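Long-range contacts in probable glucarate dehydratase (Mycobacterium smegmatis str. MC2 155, PDB 3VDG), which probably dehydrates D-glucarate or a related acid sugar, as a member of the metal-dependent enolase superfamily: residues L45-V49 with K216-F220; Q53-L57 with G421-R425; W177-P181 with Y430-I434. All coordinates share one frame; numbering follows the deposited sequence.

Contact 1: residues L45-V49 with K216-F220. With ACT (acetate ion), chain E.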
loop_
_atom_site.group_PDB
_atom_site.type_symbol
_atom_site.label_atom_id
_atom_site.label_comp_id
_atom_site.label_asym_id
_atom_site.label_seq_id
_atom_site.Cartn_x
_atom_site.Cartn_y
_atom_site.Cartn_z
ATOM N N LEU A 45 -13.526 33.615 -3.662
ATOM C CA LEU A 45 -12.180 33.327 -3.163
ATOM C C LEU A 45 -11.165 33.460 -4.298
ATOM O O LEU A 45 -11.362 32.936 -5.390
ATOM C CB LEU A 45 -12.132 31.896 -2.593
ATOM C CG LEU A 45 -13.122 31.552 -1.469
ATOM C CD1 LEU A 45 -12.932 30.105 -1.002
ATOM C CD2 LEU A 45 -12.941 32.511 -0.294
ATOM N N LEU A 46 -10.066 34.152 -4.028
ATOM C CA LEU A 46 -9.087 34.460 -5.069
ATOM C C LEU A 46 -7.962 33.442 -5.058
ATOM O O LEU A 46 -7.572 32.950 -3.991
ATOM C CB LEU A 46 -8.489 35.851 -4.801
ATOM C CG LEU A 46 -9.450 37.018 -5.060
ATOM C CD1 LEU A 46 -8.886 38.312 -4.474
ATOM C CD2 LEU A 46 -9.730 37.167 -6.562
ATOM N N ASN A 47 -7.430 33.139 -6.247
ATOM C CA ASN A 47 -6.228 32.358 -6.354
ATOM C C ASN A 47 -5.408 32.866 -7.518
ATOM O O ASN A 47 -5.781 33.864 -8.165
ATOM C CB ASN A 47 -6.508 30.841 -6.452
ATOM C CG ASN A 47 -7.301 30.468 -7.688
ATOM O OD1 ASN A 47 -7.082 31.017 -8.755
ATOM N ND2 ASN A 47 -8.236 29.523 -7.545
ATOM N N THR A 48 -4.280 32.221 -7.776
ATOM C CA THR A 48 -3.345 32.780 -8.751
ATOM C C THR A 48 -3.893 32.714 -10.186
ATOM O O THR A 48 -3.385 33.407 -11.071
ATOM C CB THR A 48 -1.927 32.168 -8.635
ATOM O OG1 THR A 48 -0.976 33.064 -9.223
ATOM C CG2 THR A 48 -1.825 30.801 -9.337
ATOM N N VAL A 49 -4.939 31.915 -10.424
ATOM C CA VAL A 49 -5.456 31.803 -11.794
ATOM C C VAL A 49 -6.819 32.459 -12.009
ATOM O O VAL A 49 -7.368 32.415 -13.114
ATOM C CB VAL A 49 -5.508 30.342 -12.308
ATOM C CG1 VAL A 49 -4.093 29.764 -12.416
ATOM C CG2 VAL A 49 -6.421 29.478 -11.440
ATOM N N LYS A 216 -3.732 30.749 1.030
ATOM C CA LYS A 216 -3.682 30.634 -0.425
ATOM C C LYS A 216 -3.074 31.942 -0.953
ATOM O O LYS A 216 -3.682 33.012 -0.823
ATOM C CB LYS A 216 -5.087 30.448 -1.003
ATOM C CG LYS A 216 -5.109 30.347 -2.537
ATOM C CD LYS A 216 -5.175 28.899 -3.008
ATOM C CE LYS A 216 -3.989 28.068 -2.529
ATOM N NZ LYS A 216 -4.073 26.672 -3.071
ATOM N N GLY A 217 -1.866 31.845 -1.490
ATOM C CA GLY A 217 -1.135 33.010 -1.994
ATOM C C GLY A 217 -1.068 32.991 -3.513
ATOM O O GLY A 217 -1.913 32.388 -4.174
ATOM N N GLY A 218 -0.062 33.639 -4.080
ATOM C CA GLY A 218 0.036 33.755 -5.540
ATOM C C GLY A 218 -0.900 34.823 -6.102
ATOM O O GLY A 218 -1.077 34.930 -7.317
ATOM N N VAL A 219 -1.497 35.609 -5.208
ATOM C CA VAL A 219 -2.469 36.652 -5.569
ATOM C C VAL A 219 -1.867 38.070 -5.490
ATOM O O VAL A 219 -2.082 38.884 -6.380
ATOM C CB VAL A 219 -3.741 36.561 -4.696
ATOM C CG1 VAL A 219 -4.691 37.707 -5.016
ATOM C CG2 VAL A 219 -4.448 35.204 -4.905
ATOM N N PHE A 220 -1.137 38.358 -4.418
ATOM C CA PHE A 220 -0.468 39.652 -4.259
ATOM C C PHE A 220 1.032 39.412 -4.270
ATOM O O PHE A 220 1.480 38.268 -4.156
ATOM C CB PHE A 220 -0.903 40.349 -2.962
ATOM C CG PHE A 220 -2.335 40.817 -2.975
ATOM C CD1 PHE A 220 -2.677 42.026 -3.558
ATOM C CD2 PHE A 220 -3.344 40.045 -2.411
ATOM C CE1 PHE A 220 -4.002 42.460 -3.592
ATOM C CE2 PHE A 220 -4.676 40.471 -2.436
ATOM C CZ PHE A 220 -5.004 41.687 -3.028
HETATM C C ACT E . -8.508 26.745 -4.591
HETATM O O ACT E . -9.465 26.232 -3.953
HETATM O OXT ACT E . -8.668 27.784 -5.268
HETATM C CH3 ACT E . -7.141 26.120 -4.558
HETATM O O HOH W 1 -6.107 33.837 -1.919
HETATM O O HOH W 2 -3.250 30.489 -5.788
#
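Lys216 meets Leu46 and Asn47 with the middle of its side chain: CG lies 3.9 Å from Leu46 O, and CD rides past Asn47 CB. Holding CG anti to its own backbone N (chi1 179°) and then bending at chi2 and chi3, the chain carries NZ to Asp244, Tyr172 and Asn246, which bind it. A water joins the backbones here, donating to both Leu46 O and Lys216 O (2.8 Å to the latter). Gly217 is reached through a second water, which donates to Gly217 O and accepts from Thr48 N, again at 2.8 Å from the latter. The direct bond comes at Gly218, where the Thr48 hydroxyl donates from OG1 to Gly218 O at 2.7 Å, tilted 22° from the carbonyl plane; Thr48 CA adds a CA-H...O contact to the same oxygen. Gly218 has positive phi, which favours glycine, and its CA lies 4.8 Å from Thr48 CA; having no side chain suits so close an approach. Val219 then lays CG2 against the opposing main chain, 3.6 Å from Asn47 C, and touches Leu46 CB. Across the contact, Asn47 OD1 takes Val49 N in an Asx turn, which helps fix the amide, while ND2 reaches acetate OXT at 2.9 Å (162° at the hydrogen) and Asp427. The pairing of a short N-terminal hairpin with the loop after the second strand of a (beta/alpha) barrel fits the enolase superfamily, in which the N-terminal capping domain closes over the metal site; Lys216 probably corresponds to the second lysine of that family's KxK motif.

Contact 2: residues Q53-L57 with G421-R425; sequences QPYAL and GIRDR
Ile422 O, brushed by Leu57 CD1 at 3.7 Å, accepts from Arg423 NH1 at 2.8 Å. The bond is moderately bent, 151° at the hydrogen, and the donor stands 62° out of the carbonyl plane, so it does not use a lone pair, although the oxygen lies close to the guanidinium plane. The same guanidinium is held by Tyr417 O through NH1 and Leu418 O through NH2, which ties this loop to the end of helix 407-420. Leu57 crosses Ile422 at a slant: its CD1 rests 3.6 Å from Arg423 C, over the main chain, and 3.9 Å from Ile422 CG2. The two branches of Ile422 share out the opposing segment. CG2 faces Leu57 and the amide of Gln53, whereas CD1, on the CG1 arm set anti to the carbonyl carbon (chi1 -63°), reaches Tyr55 O at 3.9 Å and lies near the plane of the Tyr55 ring, at its edge. Gln53 runs past Ile422 in the opposite direction, with CB beside CD1 and NE2 3.7 Å from CG2. Its amide ends at the polar side: NE2 gives a long 3.2 Å bond to a water that donates to Asp424 O at 2.9 Å, and OE1 accepts from Asp426 N. Arg425 leads away to a salt bridge with Asp427, beside the bound acetate. Contact chemistry is therefore divided: aliphatic packing from Ile422 joins strand 55-65 to the loop, while the Gln53 amide ties the loop's polar end to the residues leading into that strand, through Asp426 N at OE1 and a water at NE2.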
loop_
_atom_site.group_PDB
_atom_site.type_symbol
_atom_site.label_atom_id
_atom_site.label_comp_id
_atom_site.label_asym_id
_atom_site.label_seq_id
_atom_site.Cartn_x
_atom_site.Cartn_y
_atom_site.Cartn_z
ATOM N N GLN A 53 -16.005 30.630 -8.821
ATOM C CA GLN A 53 -17.382 30.880 -9.275
ATOM C C GLN A 53 -18.371 30.913 -8.103
ATOM O O GLN A 53 -18.064 30.412 -7.022
ATOM C CB GLN A 53 -17.764 29.794 -10.280
ATOM C CG GLN A 53 -17.164 30.042 -11.657
ATOM C CD GLN A 53 -17.026 28.777 -12.480
ATOM O OE1 GLN A 53 -16.373 27.820 -12.068
ATOM N NE2 GLN A 53 -17.614 28.777 -13.650
ATOM N N PRO A 54 -19.551 31.532 -8.295
ATOM C CA PRO A 54 -20.523 31.630 -7.185
ATOM C C PRO A 54 -21.112 30.284 -6.724
ATOM O O PRO A 54 -21.709 30.211 -5.647
ATOM C CB PRO A 54 -21.639 32.527 -7.745
ATOM C CG PRO A 54 -21.378 32.654 -9.207
ATOM C CD PRO A 54 -19.927 32.362 -9.448
ATOM N N TYR A 55 -20.997 29.256 -7.556
ATOM C CA TYR A 55 -21.295 27.887 -7.119
ATOM C C TYR A 55 -20.148 26.951 -7.469
ATOM O O TYR A 55 -19.561 27.030 -8.560
ATOM C CB TYR A 55 -22.577 27.367 -7.757
ATOM C CG TYR A 55 -23.742 28.236 -7.416
ATOM C CD1 TYR A 55 -24.495 27.991 -6.276
ATOM C CD2 TYR A 55 -24.053 29.348 -8.195
ATOM C CE1 TYR A 55 -25.561 28.806 -5.934
ATOM C CE2 TYR A 55 -25.117 30.173 -7.862
ATOM C CZ TYR A 55 -25.857 29.901 -6.727
ATOM O OH TYR A 55 -26.908 30.704 -6.383
ATOM N N ALA A 56 -19.851 26.060 -6.531
ATOM C CA ALA A 56 -18.902 24.977 -6.742
ATOM C C ALA A 56 -19.725 23.743 -7.140
ATOM O O ALA A 56 -20.849 23.576 -6.653
ATOM C CB ALA A 56 -18.145 24.713 -5.448
ATOM N N LEU A 57 -19.173 22.890 -8.004
ATOM C CA LEU A 57 -19.889 21.691 -8.494
ATOM C C LEU A 57 -19.303 20.394 -7.931
ATOM O O LEU A 57 -18.088 20.266 -7.830
ATOM C CB LEU A 57 -19.781 21.606 -10.020
ATOM C CG LEU A 57 -20.155 22.824 -10.862
ATOM C CD1 LEU A 57 -19.930 22.497 -12.339
ATOM C CD2 LEU A 57 -21.572 23.272 -10.588
ATOM N N GLY A 421 -26.623 27.140 -14.055
ATOM C CA GLY A 421 -26.043 27.139 -15.395
ATOM C C GLY A 421 -24.576 26.762 -15.525
ATOM O O GLY A 421 -24.094 26.548 -16.636
ATOM N N ILE A 422 -23.851 26.680 -14.410
ATOM C CA ILE A 422 -22.423 26.315 -14.460
ATOM C C ILE A 422 -22.248 24.816 -14.724
ATOM O O ILE A 422 -22.878 23.992 -14.060
ATOM C CB ILE A 422 -21.696 26.712 -13.159
ATOM C CG1 ILE A 422 -21.730 28.224 -12.976
ATOM C CG2 ILE A 422 -20.242 26.255 -13.191
ATOM C CD1 ILE A 422 -21.427 28.659 -11.562
ATOM N N ARG A 423 -21.398 24.466 -15.694
ATOM C CA ARG A 423 -21.212 23.070 -16.097
ATOM C C ARG A 423 -19.766 22.570 -15.931
ATOM O O ARG A 423 -19.508 21.371 -15.997
ATOM C CB ARG A 423 -21.683 22.856 -17.551
ATOM C CG ARG A 423 -23.179 23.064 -17.753
ATOM C CD ARG A 423 -23.961 22.166 -16.793
ATOM N NE ARG A 423 -25.411 22.344 -16.838
ATOM C CZ ARG A 423 -26.113 22.973 -15.904
ATOM N NH1 ARG A 423 -25.498 23.491 -14.847
ATOM N NH2 ARG A 423 -27.437 23.066 -16.013
ATOM N N ASP A 424 -18.825 23.490 -15.753
ATOM C CA ASP A 424 -17.412 23.145 -15.528
ATOM C C ASP A 424 -16.799 24.121 -14.522
ATOM O O ASP A 424 -17.143 25.301 -14.521
ATOM C CB ASP A 424 -16.619 23.230 -16.838
ATOM C CG ASP A 424 -17.068 22.201 -17.858
ATOM O OD1 ASP A 424 -16.657 21.020 -17.759
ATOM O OD2 ASP A 424 -17.828 22.579 -18.770
ATOM N N ARG A 425 -15.912 23.646 -13.651
ATOM C CA ARG A 425 -15.169 24.582 -12.827
ATOM C C ARG A 425 -14.253 25.416 -13.735
ATOM O O ARG A 425 -13.519 24.869 -14.548
ATOM C CB ARG A 425 -14.331 23.872 -11.772
ATOM C CG ARG A 425 -13.581 24.882 -10.930
ATOM C CD ARG A 425 -12.669 24.259 -9.889
ATOM N NE ARG A 425 -11.859 25.311 -9.264
ATOM C CZ ARG A 425 -10.934 25.092 -8.341
ATOM N NH1 ARG A 425 -10.696 23.853 -7.910
ATOM N NH2 ARG A 425 -10.254 26.120 -7.854
HETATM O O HOH W 3 -17.994 27.274 -16.411
#

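Contact 3: residues W177-P181 with Y430-I434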
loop_
_atom_site.group_PDB
_atom_site.type_symbol
_atom_site.label_atom_id
_atom_site.label_comp_id
_atom_site.label_asym_id
_atom_site.label_seq_id
_atom_site.Cartn_x
_atom_site.Cartn_y
_atom_site.Cartn_z
ATOM N N TRP A 177 -12.746 38.952 -2.531
ATOM C CA TRP A 177 -13.615 40.125 -2.625
ATOM C C TRP A 177 -14.708 40.033 -1.608
ATOM O O TRP A 177 -14.914 38.979 -1.019
ATOM C CB TRP A 177 -14.277 40.187 -3.980
ATOM C CG TRP A 177 -13.345 40.270 -5.159
ATOM C CD1 TRP A 177 -12.047 40.786 -5.204
ATOM C CD2 TRP A 177 -13.638 39.846 -6.522
ATOM N NE1 TRP A 177 -11.537 40.693 -6.475
ATOM C CE2 TRP A 177 -12.449 40.141 -7.313
ATOM C CE3 TRP A 177 -14.730 39.257 -7.143
ATOM C CZ2 TRP A 177 -12.379 39.847 -8.658
ATOM C CZ3 TRP A 177 -14.646 38.968 -8.505
ATOM C CH2 TRP A 177 -13.493 39.257 -9.242
ATOM N N ALA A 178 -15.439 41.128 -1.405
ATOM C CA ALA A 178 -16.515 41.155 -0.426
ATOM C C ALA A 178 -17.716 40.364 -0.927
ATOM O O ALA A 178 -18.473 39.800 -0.140
ATOM C CB ALA A 178 -16.928 42.599 -0.132
ATOM N N ALA A 179 -17.892 40.333 -2.241
ATOM C CA ALA A 179 -19.106 39.792 -2.830
ATOM C C ALA A 179 -18.807 39.406 -4.245
ATOM O O ALA A 179 -17.890 39.943 -4.840
ATOM C CB ALA A 179 -20.205 40.852 -2.825
ATOM N N HIS A 180 -19.579 38.489 -4.813
ATOM C CA HIS A 180 -19.527 38.325 -6.267
ATOM C C HIS A 180 -20.179 39.541 -6.872
ATOM O O HIS A 180 -21.084 40.109 -6.261
ATOM C CB HIS A 180 -20.277 37.076 -6.704
ATOM C CG HIS A 180 -19.563 35.790 -6.335
ATOM N ND1 HIS A 180 -18.604 35.249 -7.108
ATOM C CD2 HIS A 180 -19.697 34.957 -5.227
ATOM C CE1 HIS A 180 -18.134 34.126 -6.520
ATOM N NE2 HIS A 180 -18.809 33.945 -5.375
ATOM N N PRO A 181 -19.753 39.947 -8.083
ATOM C CA PRO A 181 -20.305 41.150 -8.730
ATOM C C PRO A 181 -21.829 41.140 -8.790
ATOM O O PRO A 181 -22.419 40.199 -9.318
ATOM C CB PRO A 181 -19.721 41.078 -10.143
ATOM C CG PRO A 181 -18.400 40.419 -9.929
ATOM C CD PRO A 181 -18.667 39.357 -8.881
ATOM N N TYR A 430 -14.229 32.528 -15.406
ATOM C CA TYR A 430 -15.105 33.373 -14.605
ATOM C C TYR A 430 -14.460 34.727 -14.315
ATOM O O TYR A 430 -15.114 35.763 -14.419
ATOM C CB TYR A 430 -15.515 32.686 -13.298
ATOM C CG TYR A 430 -16.364 33.545 -12.390
ATOM C CD1 TYR A 430 -17.562 34.109 -12.841
ATOM C CD2 TYR A 430 -15.984 33.772 -11.070
ATOM C CE1 TYR A 430 -18.343 34.895 -12.001
ATOM C CE2 TYR A 430 -16.749 34.554 -10.231
ATOM C CZ TYR A 430 -17.926 35.113 -10.700
ATOM O OH TYR A 430 -18.676 35.886 -9.842
ATOM N N MET A 431 -13.184 34.735 -13.946
ATOM C CA MET A 431 -12.494 36.018 -13.805
ATOM C C MET A 431 -12.581 36.809 -15.139
ATOM O O MET A 431 -12.885 37.993 -15.125
ATOM C CB MET A 431 -11.035 35.839 -13.346
ATOM C CG MET A 431 -10.280 37.157 -13.201
ATOM S SD MET A 431 -10.919 38.185 -11.872
ATOM C CE MET A 431 -9.877 37.609 -10.516
ATOM N N ARG A 432 -12.345 36.157 -16.275
ATOM C CA ARG A 432 -12.418 36.866 -17.574
ATOM C C ARG A 432 -13.795 37.406 -17.906
ATOM O O ARG A 432 -13.892 38.420 -18.583
ATOM C CB ARG A 432 -11.943 36.012 -18.746
ATOM C CG ARG A 432 -10.459 35.712 -18.774
ATOM C CD ARG A 432 -10.097 35.000 -20.073
ATOM N NE ARG A 432 -8.651 34.920 -20.221
ATOM C CZ ARG A 432 -7.951 33.790 -20.257
ATOM N NH1 ARG A 432 -6.629 33.840 -20.389
ATOM N NH2 ARG A 432 -8.565 32.616 -20.179
ATOM N N SER A 433 -14.857 36.729 -17.462
ATOM C CA SER A 433 -16.204 37.238 -17.700
ATOM C C SER A 433 -16.375 38.565 -16.966
ATOM O O SER A 433 -17.220 39.379 -17.330
ATOM C CB SER A 433 -17.283 36.227 -17.245
ATOM O OG SER A 433 -17.427 36.238 -15.830
ATOM N N ILE A 434 -15.576 38.776 -15.923
ATOM C CA ILE A 434 -15.636 40.022 -15.151
ATOM C C ILE A 434 -14.621 41.037 -15.670
ATOM O O ILE A 434 -14.900 42.224 -15.706
ATOM C CB ILE A 434 -15.378 39.763 -13.656
ATOM C CG1 ILE A 434 -16.548 38.975 -13.049
ATOM C CG2 ILE A 434 -15.162 41.068 -12.898
ATOM C CD1 ILE A 434 -16.215 38.334 -11.711
#
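Ile434 CD1 occupies the apolar centre, bounded by three residues. It meets the rim of the Trp177 indole in the ring plane, 3.6 Å from Trp177 CZ3, and comes within 3.5 Å of Pro181 CG, the two side chains reaching toward one another. From its own helix Tyr430 offers a ring face, with Ile434 CD1 3.8 Å above the Tyr430 ring plane and displaced toward the rim. Met431 closes on the indole edge a little further along. Its chain, bent at chi2 and chi3, swings the thioether sulfur to 3.8 Å from Trp177 CH2; Met431 SD is 5.0 Å from the centroid of the Trp177 six-membered ring and 74° off its normal, a Met-aromatic contact made at the edge, with CE alongside Trp177 CZ2. Moving outward, Pro181 CD touches the phenol oxygen, Tyr430 OH, at 3.6 Å. The polar edge follows. Tyr430 projects with CG anti to the backbone N (chi1 177°), which points the ring from the helix toward the opposing loop and brings OH within 2.8 Å of His180 ND1. This hydrogen bond is somewhat bent. The imidazole and phenol rings meet rim to rim with planes at 50°; neither lies over the face of the other, so they are joined by the bond and not by a stack. His180 NE2 is bonded to Asp42 O, so the imidazole is fixed through both nitrogens and its rotation is restricted. At the helix, Ser433 OG donates to Tyr430 O. Thus the loop between strand 166-174 and helix 194-208 lies against one side of helix 427-434, with the N-terminal strands 46-47 and 50-51 touching both: Leu46 and Val51 each pack on Trp177 and Met431.

Contact 1 joins the N-terminal hairpin to a barrel loop, contact 2 an N-terminal strand to a C-terminal loop, and contact 3 a barrel loop to the C-terminal helix. Their centres form a triangle: contact 3 is 13 Å from each of the others, which are 18 Å apart. Leu46 CD2 of contact 1 is 4.0 Å from Trp177 NE1, and Pro54 CA of contact 2 is 3.4 Å from His180 NE2. Contacts 1 and 2 also share Asp427, which binds both Asn47 and Arg425; acetate lies beside both side chains. Contact 1 reaches the metal site: the Lys216 side chain comes within about 4 Å of the sodium ion bound by Asp244, Glu269 and Asn292.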